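Local coordinates for beta-galactosidase (Bacillus circulans, PDB 4MAD), which probably hydrolyses terminal non-reducing beta-D-galactose residues of beta-D-galactosides, as a family 35 glycoside hydrolase, at residues I31-G36 / N279-F284; E270-I275 / K334-Y339; R419-V424 / L576-H581. One frame throughout, in Å; residues are numbered along the deposited sequence.

How the contacts relate
Starting at the N terminus, the chain enters the first barrel strand, 34-38, through 31-36 and returns to it at 279-284, so contact 1 closes a loop that holds the other strands of the (beta/alpha)8 barrel. Contact 2 opens at 270-275, before that loop is shut, and closes at 334-339; the two therefore cross. They also touch, the helix pair of contact 2 lying against the outside of the seam made by contact 1, with centres about 10 Å apart. Contact 3 follows in series, closing the long beta-rich loop from 419-424 to 576-581 about 48 Å from contact 1, centre to centre, on the opposite side of the chain's centre, where it ties two antiparallel sheets together.

Contact 1. Residues I31-G36 / N279-F284; sequences IRLLSG and NGSVNF
Strands 34-38 and 281-284, first and last of the eight in the TIM barrel, meet here in parallel, their short segments 12° apart, and close the ring. The inner part is tight. Val282 N donates to Leu33 O at 3.0 Å, and Ser35 N reaches Val282 O at 2.8 Å. Ser35 O then takes Phe284 N at 2.8 Å, so that Ser35 spans both flanks of Asn283. Leu33 N, also buried, is met by the hydroxyl of Ser281, OG at 3.0 Å, in place of a backbone carbonyl. On the helix-facing side Leu34 CD2 crosses Val282 CG1 obliquely at 3.8 Å, close to Phe336 of helix 327-339.

Ahead of the strands the contact loosens toward solvent at Arg32 and Asn279. Arg32 sets off with CG anti to its backbone N and bends at chi3 (-68°), bringing NH1 to Gly280 O at 2.8 Å, with the carbonyl oxygen near the guanidinium plane. NH1 also bonds Leu276 O, so one nitrogen straddles the end of helix 265-276, where Asn279 is the C-prime residue of a Schellman motif. Asn279 OD1 lies loosely over a guanidinium face. An alanine in place of Arg32 would remove both carbonyl bonds and would probably leave this helix end and the turn after it less firmly held.

At the other end, inside the barrel, Ser35 OG donates to Asn283 OD1 at 2.6 Å, coming from well above the amide plane. Asn283 ND2 in turn bonds Met246 O and Glu64 OE1. With its acceptor and donor ends both engaged, the amide can hardly flip, and it is probably a second-shell support for Glu247, the predicted nucleophile, whose side chain is about 5 Å from that of Asn283.

Contact 2. Residues E270-I275 / K334-Y339; sequences ETLEEI and KVFEKY
Glu273 OE1 is gripped twice: by the phenol of Tyr339, whose OH donates to it across a very short 2.5 Å, and by Lys277 NZ, four residues on and just past the end of its helix, in a salt bridge. The hydroxyl uses the syn lone pair of OE1, on the side of the other oxygen, and OE1 lies in the plane of the Tyr339 ring at its edge, while carboxylate and ring are turned 67° against each other. The second oxygen has its own cation: Lys338 NZ forms a salt bridge to Glu273 OE2 at 2.8 Å, arriving from somewhat above the carboxylate plane. Two ammonium groups this close would probably keep the carboxylate ionised, and the short bond is consistent with a strongly polarised phenol.

Torsions put these groups in place. Glu273 is folded at chi2 (-88°), which swings a side chain that leaves along the flank of its helix round toward the other one. Lys338 has its bend at chi3 and crosses Glu273 at about a right angle.

The two helices, 265-276 and 327-339, are the last two of the (beta/alpha)8 barrel and run side by side over the outside of the sheet, nearly parallel. Their short segments are inclined at 17°, with the axes approaching to 10.8 Å.

Below the polar group, toward the barrel, the contact turns apolar. Leu272, its CG anti to the backbone N, points straight across and meets Val335 tip to tip, CD2 to CG1 at 3.7 Å. The same Leu272 CD2 lies 4.0 Å from CE1 of Phe336, a ring that comes round from the far side of its helix. Phe284 of the eighth strand touches both Leu272 and Phe336, and Phe60 meets the Phe336 ring edge-to-face.

Contact 3. Residues R419-V424 / L576-H581; sequences RGQVYV and LELHKH
Gln421 leaves its strand with CB directed at the loop 578-581, and from there the chain runs out extended. CG grazes the imidazole of His579, 4.0 Å from CE1. CD is slightly nearer, 3.8 Å from that same CE1 of His579. At the tip the amide divides its work: OE1 rests on the flank of Leu578, 3.9 Å from CB, while NE2 donates to Leu578 O at 3.1 Å. That bond is bent (144° at the hydrogen), and the donor stands above the carbonyl plane. NE2 also passes 3.5 Å from His579 CE1, so one amide spans two consecutive residues.

Two residues earlier, on the same side of the strand, Arg419 reaches further. Its chain is stretched from CG to NE and comes tip to tip with His579, NH1 donating to NE2 at 2.9 Å along a fairly straight line (161°). The bond lies in the plane of both groups although guanidinium and ring stand almost perpendicular, 88° apart. Because NE2 accepts here, His579 is probably neutral with its proton on ND1, and the adjacent positive charge would disfavour a second proton.

Glu577 holds the turn that presents these acceptors. Its OE2 takes His579 N at 2.8 Å, through the anti lone pair, and Lys580 N as well; OE1 is bonded by Tyr550 OH and the backbone N of Thr536 and Lys537.

The contact joins two beta sheets without any strand pairing: the side chains of Arg419 and Gln421 cross to the loop after strand 569-577. Strand 419-424 lies between 449-457 and 427-433 in its sheet, within the first all-beta domain. Strand 569-577 runs between 537-542 and 514-522 in the other, and Lys537 of strand 537-542 touches both Arg419 and Leu578.

Contact 1. Residues I31-G36 / N279-F284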
ATOM      1  N   ILE A  31      19.443  -2.270  26.617  1.00 23.69           N
ATOM      2  CA  ILE A  31      19.195  -1.444  25.470  1.00 21.43           C
ATOM      3  C   ILE A  31      17.756  -0.935  25.502  1.00 21.82           C
ATOM      4  O   ILE A  31      16.866  -1.603  25.931  1.00 22.00           O
ATOM      5  CB  ILE A  31      19.392  -2.213  24.190  1.00 22.45           C
ATOM      6  CG1 ILE A  31      19.264  -1.298  22.985  1.00 21.61           C
ATOM      7  CG2 ILE A  31      18.449  -3.333  24.091  1.00 23.99           C
ATOM      8  CD1 ILE A  31      19.999  -1.717  21.842  1.00 28.90           C
ATOM      9  N   ARG A  32      17.540   0.259  25.020  1.00 22.17           N
ATOM     10  CA  ARG A  32      16.194   0.703  24.770  1.00 20.43           C
ATOM     11  C   ARG A  32      16.064   0.724  23.252  1.00 18.30           C
ATOM     12  O   ARG A  32      16.841   1.316  22.620  1.00 21.24           O
ATOM     13  CB  ARG A  32      15.964   2.094  25.322  1.00 22.59           C
ATOM     14  CG  ARG A  32      14.567   2.518  25.262  1.00 21.71           C
ATOM     15  CD  ARG A  32      14.454   3.970  25.211  1.00 24.52           C
ATOM     16  NE  ARG A  32      14.860   4.626  26.427  1.00 24.07           N
ATOM     17  CZ  ARG A  32      14.044   5.035  27.388  1.00 32.86           C
ATOM     18  NH1 ARG A  32      12.735   4.865  27.330  1.00 22.41           N
ATOM     19  NH2 ARG A  32      14.558   5.655  28.420  1.00 34.95           N
ATOM     20  N   LEU A  33      15.084   0.046  22.688  1.00 18.52           N
ATOM     21  CA  LEU A  33      14.918   0.077  21.251  1.00 16.21           C
ATOM     22  C   LEU A  33      14.212   1.341  20.862  1.00 19.20           C
ATOM     23  O   LEU A  33      13.108   1.617  21.301  1.00 17.16           O
ATOM     24  CB  LEU A  33      14.187  -1.156  20.731  1.00 17.97           C
ATOM     25  CG  LEU A  33      14.887  -2.440  21.113  1.00 19.74           C
ATOM     26  CD1 LEU A  33      14.061  -3.608  20.962  1.00 22.89           C
ATOM     27  CD2 LEU A  33      16.131  -2.616  20.352  1.00 19.62           C
ATOM     28  N   LEU A  34      14.889   2.095  20.028  1.00 18.96           N
ATOM     29  CA  LEU A  34      14.314   3.240  19.435  1.00 18.88           C
ATOM     30  C   LEU A  34      14.304   2.916  17.960  1.00 19.22           C
ATOM     31  O   LEU A  34      15.327   3.043  17.353  1.00 19.43           O
ATOM     32  CB  LEU A  34      15.197   4.449  19.682  1.00 16.32           C
ATOM     33  CG  LEU A  34      15.263   4.933  21.125  1.00 20.49           C
ATOM     34  CD1 LEU A  34      16.156   6.085  21.238  1.00 16.20           C
ATOM     35  CD2 LEU A  34      13.930   5.297  21.592  1.00 17.80           C
ATOM     36  N   SER A  35      13.137   2.598  17.422  1.00 17.06           N
ATOM     37  CA  SER A  35      12.994   2.113  16.077  1.00 17.93           C
ATOM     38  C   SER A  35      12.120   2.997  15.223  1.00 17.21           C
ATOM     39  O   SER A  35      11.217   3.623  15.676  1.00 15.20           O
ATOM     40  CB  SER A  35      12.474   0.665  16.091  1.00 15.45           C
ATOM     41  OG  SER A  35      12.100   0.178  14.855  1.00 21.65           O
ATOM     42  N   GLY A  36      12.438   2.993  13.954  1.00 17.74           N
ATOM     43  CA  GLY A  36      11.694   3.750  13.001  1.00 16.66           C
ATOM     44  C   GLY A  36      11.173   2.849  11.911  1.00 15.35           C
ATOM     45  O   GLY A  36      11.861   2.101  11.375  1.00 14.67           O
ATOM     46  N   ASN A 279      10.176   3.955  30.744  1.00 16.29           N
ATOM     47  CA  ASN A 279      11.198   3.067  30.279  1.00 16.92           C
ATOM     48  C   ASN A 279      10.698   2.255  29.088  1.00 17.12           C
ATOM     49  O   ASN A 279      11.052   1.128  28.908  1.00 17.88           O
ATOM     50  CB  ASN A 279      11.670   2.131  31.361  1.00 18.38           C
ATOM     51  CG  ASN A 279      13.054   1.648  31.113  1.00 24.68           C
ATOM     52  OD1 ASN A 279      13.731   2.181  30.318  1.00 23.43           O
ATOM     53  ND2 ASN A 279      13.467   0.618  31.800  1.00 27.95           N
ATOM     54  N   GLY A 280       9.833   2.873  28.320  1.00 17.08           N
ATOM     55  CA  GLY A 280       9.366   2.292  27.078  1.00 19.00           C
ATOM     56  C   GLY A 280      10.308   2.388  25.898  1.00 17.37           C
ATOM     57  O   GLY A 280      11.015   3.356  25.747  1.00 18.63           O
ATOM     58  N   SER A 281      10.281   1.334  25.086  1.00 16.81           N
ATOM     59  CA  SER A 281      10.852   1.328  23.769  1.00 15.95           C
ATOM     60  C   SER A 281       9.780   1.689  22.774  1.00 17.22           C
ATOM     61  O   SER A 281       8.633   1.598  23.050  1.00 17.88           O
ATOM     62  CB  SER A 281      11.428  -0.000  23.398  1.00 18.18           C
ATOM     63  OG  SER A 281      12.504  -0.350  24.161  1.00 19.76           O
ATOM     64  N   VAL A 282      10.201   2.147  21.625  1.00 16.97           N
ATOM     65  CA  VAL A 282       9.245   2.660  20.683  1.00 18.05           C
ATOM     66  C   VAL A 282       9.636   2.424  19.238  1.00 17.40           C
ATOM     67  O   VAL A 282      10.763   2.464  18.895  1.00 19.16           O
ATOM     68  CB  VAL A 282       9.015   4.141  20.937  1.00 18.51           C
ATOM     69  CG1 VAL A 282      10.275   4.893  20.752  1.00 21.08           C
ATOM     70  CG2 VAL A 282       7.916   4.695  20.023  1.00 18.57           C
ATOM     71  N   ASN A 283       8.655   2.150  18.415  1.00 14.48           N
ATOM     72  CA  ASN A 283       8.809   2.123  16.971  1.00 16.43           C
ATOM     73  C   ASN A 283       7.908   3.167  16.337  1.00 16.66           C
ATOM     74  O   ASN A 283       6.754   3.068  16.427  1.00 16.89           O
ATOM     75  CB  ASN A 283       8.474   0.750  16.427  1.00 17.69           C
ATOM     76  CG  ASN A 283       8.701   0.627  14.948  1.00 18.76           C
ATOM     77  OD1 ASN A 283       9.677   1.117  14.414  1.00 17.66           O
ATOM     78  ND2 ASN A 283       7.784  -0.064  14.285  1.00 17.01           N
ATOM     79  N   PHE A 284       8.492   4.169  15.722  1.00 15.77           N
ATOM     80  CA  PHE A 284       7.737   5.225  15.137  1.00 15.22           C
ATOM     81  C   PHE A 284       7.059   4.704  13.836  1.00 14.39           C
ATOM     82  O   PHE A 284       7.729   4.226  12.979  1.00 17.29           O
ATOM     83  CB  PHE A 284       8.638   6.419  14.832  1.00 13.33           C
ATOM     84  CG  PHE A 284       8.741   7.406  15.928  1.00 15.70           C
ATOM     85  CD1 PHE A 284       8.208   8.618  15.794  1.00 17.53           C
ATOM     86  CD2 PHE A 284       9.387   7.111  17.077  1.00 17.66           C
ATOM     87  CE1 PHE A 284       8.280   9.506  16.810  1.00 20.71           C
ATOM     88  CE2 PHE A 284       9.473   8.014  18.063  1.00 19.55           C
ATOM     89  CZ  PHE A 284       8.923   9.200  17.927  1.00 17.52           C
TER

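Contact 2. Residues E270-I275 / K334-Y339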
ATOM      1  N   GLU A 270       4.771  15.058  23.317  1.00 17.89           N
ATOM      2  CA  GLU A 270       4.169  14.829  24.587  1.00 15.53           C
ATOM      3  C   GLU A 270       3.960  13.341  24.820  1.00 18.35           C
ATOM      4  O   GLU A 270       4.180  12.832  25.879  1.00 16.07           O
ATOM      5  CB  GLU A 270       2.866  15.567  24.684  1.00 19.28           C
ATOM      6  CG  GLU A 270       2.091  15.217  25.871  1.00 31.90           C
ATOM      7  CD  GLU A 270       1.086  16.293  26.280  1.00 38.73           C
ATOM      8  OE1 GLU A 270       0.829  17.176  25.521  1.00 36.06           O
ATOM      9  OE2 GLU A 270       0.554  16.206  27.357  1.00 41.17           O
ATOM     10  N   THR A 271       3.478  12.676  23.802  1.00 13.74           N
ATOM     11  CA  THR A 271       3.294  11.240  23.885  1.00 14.37           C
ATOM     12  C   THR A 271       4.579  10.432  23.931  1.00 14.88           C
ATOM     13  O   THR A 271       4.645   9.468  24.589  1.00 16.92           O
ATOM     14  CB  THR A 271       2.315  10.657  22.849  1.00 13.90           C
ATOM     15  OG1 THR A 271       1.025  11.200  23.050  1.00 16.94           O
ATOM     16  CG2 THR A 271       2.235   9.209  22.986  1.00 20.12           C
ATOM     17  N   LEU A 272       5.582  10.875  23.207  1.00 14.78           N
ATOM     18  CA  LEU A 272       6.840  10.198  23.185  1.00 14.86           C
ATOM     19  C   LEU A 272       7.460  10.221  24.575  1.00 16.77           C
ATOM     20  O   LEU A 272       7.950   9.265  25.030  1.00 15.47           O
ATOM     21  CB  LEU A 272       7.782  10.870  22.201  1.00 14.22           C
ATOM     22  CG  LEU A 272       9.229  10.403  22.189  1.00 17.17           C
ATOM     23  CD1 LEU A 272       9.249   8.992  21.937  1.00 15.69           C
ATOM     24  CD2 LEU A 272      10.006  11.090  21.195  1.00 14.75           C
ATOM     25  N   GLU A 273       7.411  11.365  25.233  1.00 18.07           N
ATOM     26  CA  GLU A 273       7.935  11.504  26.584  1.00 19.67           C
ATOM     27  C   GLU A 273       7.194  10.571  27.515  1.00 19.70           C
ATOM     28  O   GLU A 273       7.771   9.953  28.348  1.00 17.57           O
ATOM     29  CB  GLU A 273       7.812  12.933  27.094  1.00 22.57           C
ATOM     30  CG  GLU A 273       8.763  13.881  26.492  1.00 27.75           C
ATOM     31  CD  GLU A 273      10.074  13.922  27.253  1.00 32.94           C
ATOM     32  OE1 GLU A 273      10.249  13.112  28.147  1.00 33.37           O
ATOM     33  OE2 GLU A 273      10.900  14.755  26.950  1.00 33.93           O
ATOM     34  N   GLU A 274       5.893  10.446  27.308  1.00 18.56           N
ATOM     35  CA  GLU A 274       5.089   9.588  28.139  1.00 18.70           C
ATOM     36  C   GLU A 274       5.623   8.184  27.999  1.00 17.77           C
ATOM     37  O   GLU A 274       5.655   7.465  28.919  1.00 18.52           O
ATOM     38  CB  GLU A 274       3.616   9.652  27.735  1.00 20.55           C
ATOM     39  CG  GLU A 274       2.645   9.402  28.817  1.00 28.07           C
ATOM     40  CD  GLU A 274       1.177   9.243  28.336  1.00 34.40           C
ATOM     41  OE1 GLU A 274       0.891   9.432  27.149  1.00 33.49           O
ATOM     42  OE2 GLU A 274       0.346   8.910  29.172  1.00 28.24           O
ATOM     43  N   ILE A 275       5.958   7.810  26.797  1.00 13.82           N
ATOM     44  CA  ILE A 275       6.452   6.488  26.565  1.00 15.45           C
ATOM     45  C   ILE A 275       7.804   6.286  27.212  1.00 15.09           C
ATOM     46  O   ILE A 275       8.023   5.329  27.862  1.00 17.00           O
ATOM     47  CB  ILE A 275       6.604   6.206  25.069  1.00 13.29           C
ATOM     48  CG1 ILE A 275       5.233   6.140  24.421  1.00 15.11           C
ATOM     49  CG2 ILE A 275       7.397   4.972  24.833  1.00 15.00           C
ATOM     50  CD1 ILE A 275       5.231   5.959  22.951  1.00 14.64           C
ATOM     51  N   LYS A 334      15.624  15.853  19.531  1.00 19.74           N
ATOM     52  CA  LYS A 334      15.863  16.576  20.767  1.00 20.88           C
ATOM     53  C   LYS A 334      15.389  15.795  21.991  1.00 20.92           C
ATOM     54  O   LYS A 334      16.013  15.805  23.001  1.00 20.12           O
ATOM     55  CB  LYS A 334      15.122  17.873  20.690  1.00 23.53           C
ATOM     56  CG  LYS A 334      15.412  18.804  21.770  1.00 29.20           C
ATOM     57  CD  LYS A 334      15.009  20.181  21.463  1.00 32.33           C
ATOM     58  CE  LYS A 334      15.117  20.956  22.711  1.00 41.94           C
ATOM     59  NZ  LYS A 334      14.849  22.369  22.569  1.00 47.25           N
ATOM     60  N   VAL A 335      14.237  15.160  21.882  1.00 17.25           N
ATOM     61  CA  VAL A 335      13.803  14.303  22.927  1.00 18.41           C
ATOM     62  C   VAL A 335      14.727  13.109  23.102  1.00 20.46           C
ATOM     63  O   VAL A 335      15.105  12.791  24.166  1.00 21.04           O
ATOM     64  CB  VAL A 335      12.403  13.799  22.715  1.00 19.76           C
ATOM     65  CG1 VAL A 335      12.064  12.828  23.720  1.00 22.14           C
ATOM     66  CG2 VAL A 335      11.426  14.910  22.726  1.00 19.55           C
ATOM     67  N   PHE A 336      15.137  12.518  22.016  1.00 18.73           N
ATOM     68  CA  PHE A 336      15.984  11.358  22.106  1.00 21.63           C
ATOM     69  C   PHE A 336      17.259  11.722  22.855  1.00 20.81           C
ATOM     70  O   PHE A 336      17.735  10.966  23.621  1.00 23.82           O
ATOM     71  CB  PHE A 336      16.331  10.792  20.736  1.00 20.75           C
ATOM     72  CG  PHE A 336      15.247   9.984  20.083  1.00 21.08           C
ATOM     73  CD1 PHE A 336      14.088   9.638  20.717  1.00 22.74           C
ATOM     74  CD2 PHE A 336      15.416   9.553  18.807  1.00 20.13           C
ATOM     75  CE1 PHE A 336      13.161   8.886  20.074  1.00 21.97           C
ATOM     76  CE2 PHE A 336      14.484   8.828  18.205  1.00 20.60           C
ATOM     77  CZ  PHE A 336      13.363   8.511  18.824  1.00 19.10           C
ATOM     78  N   GLU A 337      17.747  12.922  22.655  1.00 20.57           N
ATOM     79  CA  GLU A 337      18.966  13.367  23.276  1.00 23.78           C
ATOM     80  C   GLU A 337      18.880  13.390  24.803  1.00 22.77           C
ATOM     81  O   GLU A 337      19.844  13.217  25.441  1.00 24.06           O
ATOM     82  CB  GLU A 337      19.427  14.691  22.704  1.00 23.83           C
ATOM     83  CG  GLU A 337      19.919  14.608  21.326  1.00 30.05           C
ATOM     84  CD  GLU A 337      20.639  15.873  20.890  1.00 41.98           C
ATOM     85  OE1 GLU A 337      19.985  16.890  20.728  1.00 45.05           O
ATOM     86  OE2 GLU A 337      21.873  15.850  20.746  1.00 52.16           O
ATOM     87  N   LYS A 338      17.718  13.604  25.362  1.00 21.55           N
ATOM     88  CA  LYS A 338      17.519  13.480  26.795  1.00 21.86           C
ATOM     89  C   LYS A 338      17.731  12.079  27.335  1.00 23.05           C
ATOM     90  O   LYS A 338      17.976  11.916  28.474  1.00 22.30           O
ATOM     91  CB  LYS A 338      16.150  13.923  27.220  1.00 20.72           C
ATOM     92  CG  LYS A 338      15.874  15.297  26.990  1.00 25.76           C
ATOM     93  CD  LYS A 338      14.441  15.631  27.273  1.00 30.75           C
ATOM     94  CE  LYS A 338      14.001  15.291  28.648  1.00 26.24           C
ATOM     95  NZ  LYS A 338      12.596  15.776  28.930  1.00 26.10           N
ATOM     96  N   TYR A 339      17.539  11.087  26.495  1.00 21.72           N
ATOM     97  CA  TYR A 339      17.501   9.705  26.917  1.00 23.29           C
ATOM     98  C   TYR A 339      18.610   8.798  26.386  1.00 25.46           C
ATOM     99  O   TYR A 339      18.817   7.762  26.891  1.00 27.68           O
ATOM    100  CB  TYR A 339      16.144   9.106  26.646  1.00 22.55           C
ATOM    101  CG  TYR A 339      15.022   9.836  27.327  1.00 21.33           C
ATOM    102  CD1 TYR A 339      14.719   9.598  28.633  1.00 23.91           C
ATOM    103  CD2 TYR A 339      14.267  10.749  26.664  1.00 24.38           C
ATOM    104  CE1 TYR A 339      13.724  10.233  29.237  1.00 19.22           C
ATOM    105  CE2 TYR A 339      13.283  11.405  27.263  1.00 23.01           C
ATOM    106  CZ  TYR A 339      13.003  11.141  28.575  1.00 25.09           C
ATOM    107  OH  TYR A 339      12.009  11.794  29.229  1.00 26.78           O
TER

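Contact 3. Residues R419-V424 / L576-H581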
ATOM      1  N   ARG A 419     -15.683   0.967  -8.748  1.00 17.02           N
ATOM      2  CA  ARG A 419     -16.195   2.047  -9.548  1.00 15.43           C
ATOM      3  C   ARG A 419     -16.253   1.629 -11.003  1.00 18.98           C
ATOM      4  O   ARG A 419     -15.381   0.981 -11.491  1.00 16.74           O
ATOM      5  CB  ARG A 419     -15.278   3.230  -9.446  1.00 16.70           C
ATOM      6  CG  ARG A 419     -15.887   4.529  -9.773  1.00 20.68           C
ATOM      7  CD  ARG A 419     -14.945   5.635  -9.363  1.00 22.55           C
ATOM      8  NE  ARG A 419     -15.447   6.970  -9.604  1.00 21.67           N
ATOM      9  CZ  ARG A 419     -15.252   7.668 -10.712  1.00 23.25           C
ATOM     10  NH1 ARG A 419     -14.605   7.182 -11.745  1.00 20.82           N
ATOM     11  NH2 ARG A 419     -15.716   8.874 -10.800  1.00 23.00           N
ATOM     12  N   GLY A 420     -17.291   2.035 -11.678  1.00 14.99           N
ATOM     13  CA  GLY A 420     -17.320   1.744 -13.076  1.00 17.26           C
ATOM     14  C   GLY A 420     -18.014   2.761 -13.931  1.00 18.90           C
ATOM     15  O   GLY A 420     -18.920   3.401 -13.490  1.00 21.00           O
ATOM     16  N   GLN A 421     -17.583   2.818 -15.168  1.00 18.94           N
ATOM     17  CA  GLN A 421     -18.137   3.669 -16.172  1.00 17.75           C
ATOM     18  C   GLN A 421     -18.871   2.815 -17.200  1.00 18.49           C
ATOM     19  O   GLN A 421     -18.341   1.894 -17.703  1.00 16.09           O
ATOM     20  CB  GLN A 421     -17.032   4.425 -16.863  1.00 19.19           C
ATOM     21  CG  GLN A 421     -16.283   5.389 -15.970  1.00 18.03           C
ATOM     22  CD  GLN A 421     -14.938   5.857 -16.585  1.00 17.35           C
ATOM     23  OE1 GLN A 421     -13.915   5.285 -16.361  1.00 20.13           O
ATOM     24  NE2 GLN A 421     -14.999   6.890 -17.357  1.00 22.59           N
ATOM     25  N   VAL A 422     -20.119   3.163 -17.437  1.00 15.35           N
ATOM     26  CA  VAL A 422     -21.000   2.409 -18.245  1.00 15.84           C
ATOM     27  C   VAL A 422     -21.280   3.082 -19.601  1.00 15.47           C
ATOM     28  O   VAL A 422     -21.542   4.204 -19.668  1.00 16.49           O
ATOM     29  CB  VAL A 422     -22.335   2.182 -17.510  1.00 16.83           C
ATOM     30  CG1 VAL A 422     -23.219   1.293 -18.260  1.00 19.13           C
ATOM     31  CG2 VAL A 422     -22.090   1.648 -16.181  1.00 12.04           C
ATOM     32  N   TYR A 423     -21.207   2.276 -20.646  1.00 16.57           N
ATOM     33  CA  TYR A 423     -21.404   2.646 -22.025  1.00 16.09           C
ATOM     34  C   TYR A 423     -22.385   1.686 -22.705  1.00 18.98           C
ATOM     35  O   TYR A 423     -22.289   0.499 -22.529  1.00 18.42           O
ATOM     36  CB  TYR A 423     -20.077   2.645 -22.799  1.00 17.30           C
ATOM     37  CG  TYR A 423     -19.007   3.474 -22.096  1.00 15.38           C
ATOM     38  CD1 TYR A 423     -18.808   4.798 -22.413  1.00 22.31           C
ATOM     39  CD2 TYR A 423     -18.261   2.948 -21.070  1.00 19.95           C
ATOM     40  CE1 TYR A 423     -17.880   5.551 -21.743  1.00 18.79           C
ATOM     41  CE2 TYR A 423     -17.327   3.677 -20.421  1.00 18.05           C
ATOM     42  CZ  TYR A 423     -17.142   4.985 -20.748  1.00 19.28           C
ATOM     43  OH  TYR A 423     -16.227   5.692 -20.076  1.00 20.05           O
ATOM     44  N   VAL A 424     -23.278   2.255 -23.490  1.00 17.58           N
ATOM     45  CA  VAL A 424     -24.200   1.496 -24.279  1.00 18.52           C
ATOM     46  C   VAL A 424     -24.048   1.968 -25.731  1.00 19.85           C
ATOM     47  O   VAL A 424     -24.198   3.103 -26.002  1.00 20.46           O
ATOM     48  CB  VAL A 424     -25.639   1.742 -23.812  1.00 17.80           C
ATOM     49  CG1 VAL A 424     -26.571   1.212 -24.780  1.00 24.85           C
ATOM     50  CG2 VAL A 424     -25.876   1.133 -22.465  1.00 17.51           C
ATOM     51  N   LEU A 576      -3.294   8.549 -18.046  1.00 17.74           N
ATOM     52  CA  LEU A 576      -4.604   8.010 -18.378  1.00 15.82           C
ATOM     53  C   LEU A 576      -5.608   8.779 -17.558  1.00 15.34           C
ATOM     54  O   LEU A 576      -5.546   8.749 -16.385  1.00 16.14           O
ATOM     55  CB  LEU A 576      -4.706   6.527 -18.033  1.00 19.93           C
ATOM     56  CG  LEU A 576      -6.060   5.825 -18.146  1.00 20.65           C
ATOM     57  CD1 LEU A 576      -6.661   5.930 -19.496  1.00 15.03           C
ATOM     58  CD2 LEU A 576      -6.021   4.352 -17.712  1.00 24.99           C
ATOM     59  N   GLU A 577      -6.483   9.489 -18.210  1.00 17.80           N
ATOM     60  CA  GLU A 577      -7.521  10.218 -17.549  1.00 16.08           C
ATOM     61  C   GLU A 577      -8.867   9.627 -17.897  1.00 17.70           C
ATOM     62  O   GLU A 577      -9.138   9.365 -18.998  1.00 17.15           O
ATOM     63  CB  GLU A 577      -7.507  11.678 -17.919  1.00 16.71           C
ATOM     64  CG  GLU A 577      -8.802  12.340 -17.755  1.00 16.66           C
ATOM     65  CD  GLU A 577      -9.150  12.680 -16.299  1.00 19.12           C
ATOM     66  OE1 GLU A 577      -8.252  13.050 -15.541  1.00 16.46           O
ATOM     67  OE2 GLU A 577     -10.320  12.562 -15.940  1.00 16.64           O
ATOM     68  N   LEU A 578      -9.627   9.373 -16.859  1.00 15.74           N
ATOM     69  CA  LEU A 578     -10.926   8.740 -16.926  1.00 17.96           C
ATOM     70  C   LEU A 578     -12.077   9.547 -17.453  1.00 17.78           C
ATOM     71  O   LEU A 578     -12.928   9.031 -18.057  1.00 17.98           O
ATOM     72  CB  LEU A 578     -11.309   8.061 -15.605  1.00 16.13           C
ATOM     73  CG  LEU A 578     -10.365   7.015 -15.072  1.00 15.45           C
ATOM     74  CD1 LEU A 578     -10.858   6.372 -13.802  1.00 19.46           C
ATOM     75  CD2 LEU A 578      -9.995   6.042 -16.103  1.00 17.69           C
ATOM     76  N   HIS A 579     -12.137  10.810 -17.107  1.00 15.84           N
ATOM     77  CA  HIS A 579     -13.307  11.586 -17.389  1.00 16.73           C
ATOM     78  C   HIS A 579     -13.169  12.875 -18.184  1.00 20.44           C
ATOM     79  O   HIS A 579     -13.873  13.080 -19.139  1.00 20.68           O
ATOM     80  CB  HIS A 579     -13.960  11.977 -16.091  1.00 20.21           C
ATOM     81  CG  HIS A 579     -14.378  10.816 -15.270  1.00 25.21           C
ATOM     82  ND1 HIS A 579     -15.499  10.084 -15.557  1.00 24.03           N
ATOM     83  CD2 HIS A 579     -13.822  10.259 -14.176  1.00 23.30           C
ATOM     84  CE1 HIS A 579     -15.613   9.120 -14.671  1.00 28.47           C
ATOM     85  NE2 HIS A 579     -14.611   9.202 -13.827  1.00 30.82           N
ATOM     86  N   LYS A 580     -12.327  13.750 -17.685  1.00 19.62           N
ATOM     87  CA  LYS A 580     -12.253  15.087 -18.215  1.00 22.16           C
ATOM     88  C   LYS A 580     -10.849  15.395 -18.669  1.00 20.40           C
ATOM     89  O   LYS A 580      -9.974  15.289 -17.933  1.00 20.25           O
ATOM     90  CB  LYS A 580     -12.705  16.080 -17.190  1.00 22.47           C
ATOM     91  CG  LYS A 580     -14.143  16.003 -16.856  1.00 26.33           C
ATOM     92  CD  LYS A 580     -14.435  16.948 -15.748  1.00 29.79           C
ATOM     93  CE  LYS A 580     -15.879  17.100 -15.414  1.00 34.90           C
ATOM     94  NZ  LYS A 580     -16.023  17.919 -14.212  1.00 34.47           N
ATOM     95  N   HIS A 581     -10.708  15.784 -19.921  1.00 20.26           N
ATOM     96  CA  HIS A 581      -9.430  15.872 -20.572  1.00 20.11           C
ATOM     97  C   HIS A 581      -8.950  17.310 -20.777  1.00 22.46           C
ATOM     98  O   HIS A 581      -9.734  18.191 -20.887  1.00 22.30           O
ATOM     99  CB  HIS A 581      -9.513  15.126 -21.902  1.00 19.74           C
ATOM    100  CG  HIS A 581     -10.020  13.732 -21.753  1.00 22.14           C
ATOM    101  ND1 HIS A 581      -9.259  12.726 -21.227  1.00 19.49           N
ATOM    102  CD2 HIS A 581     -11.233  13.202 -21.990  1.00 22.24           C
ATOM    103  CE1 HIS A 581      -9.981  11.636 -21.142  1.00 19.50           C
ATOM    104  NE2 HIS A 581     -11.175  11.893 -21.616  1.00 17.60           N
TER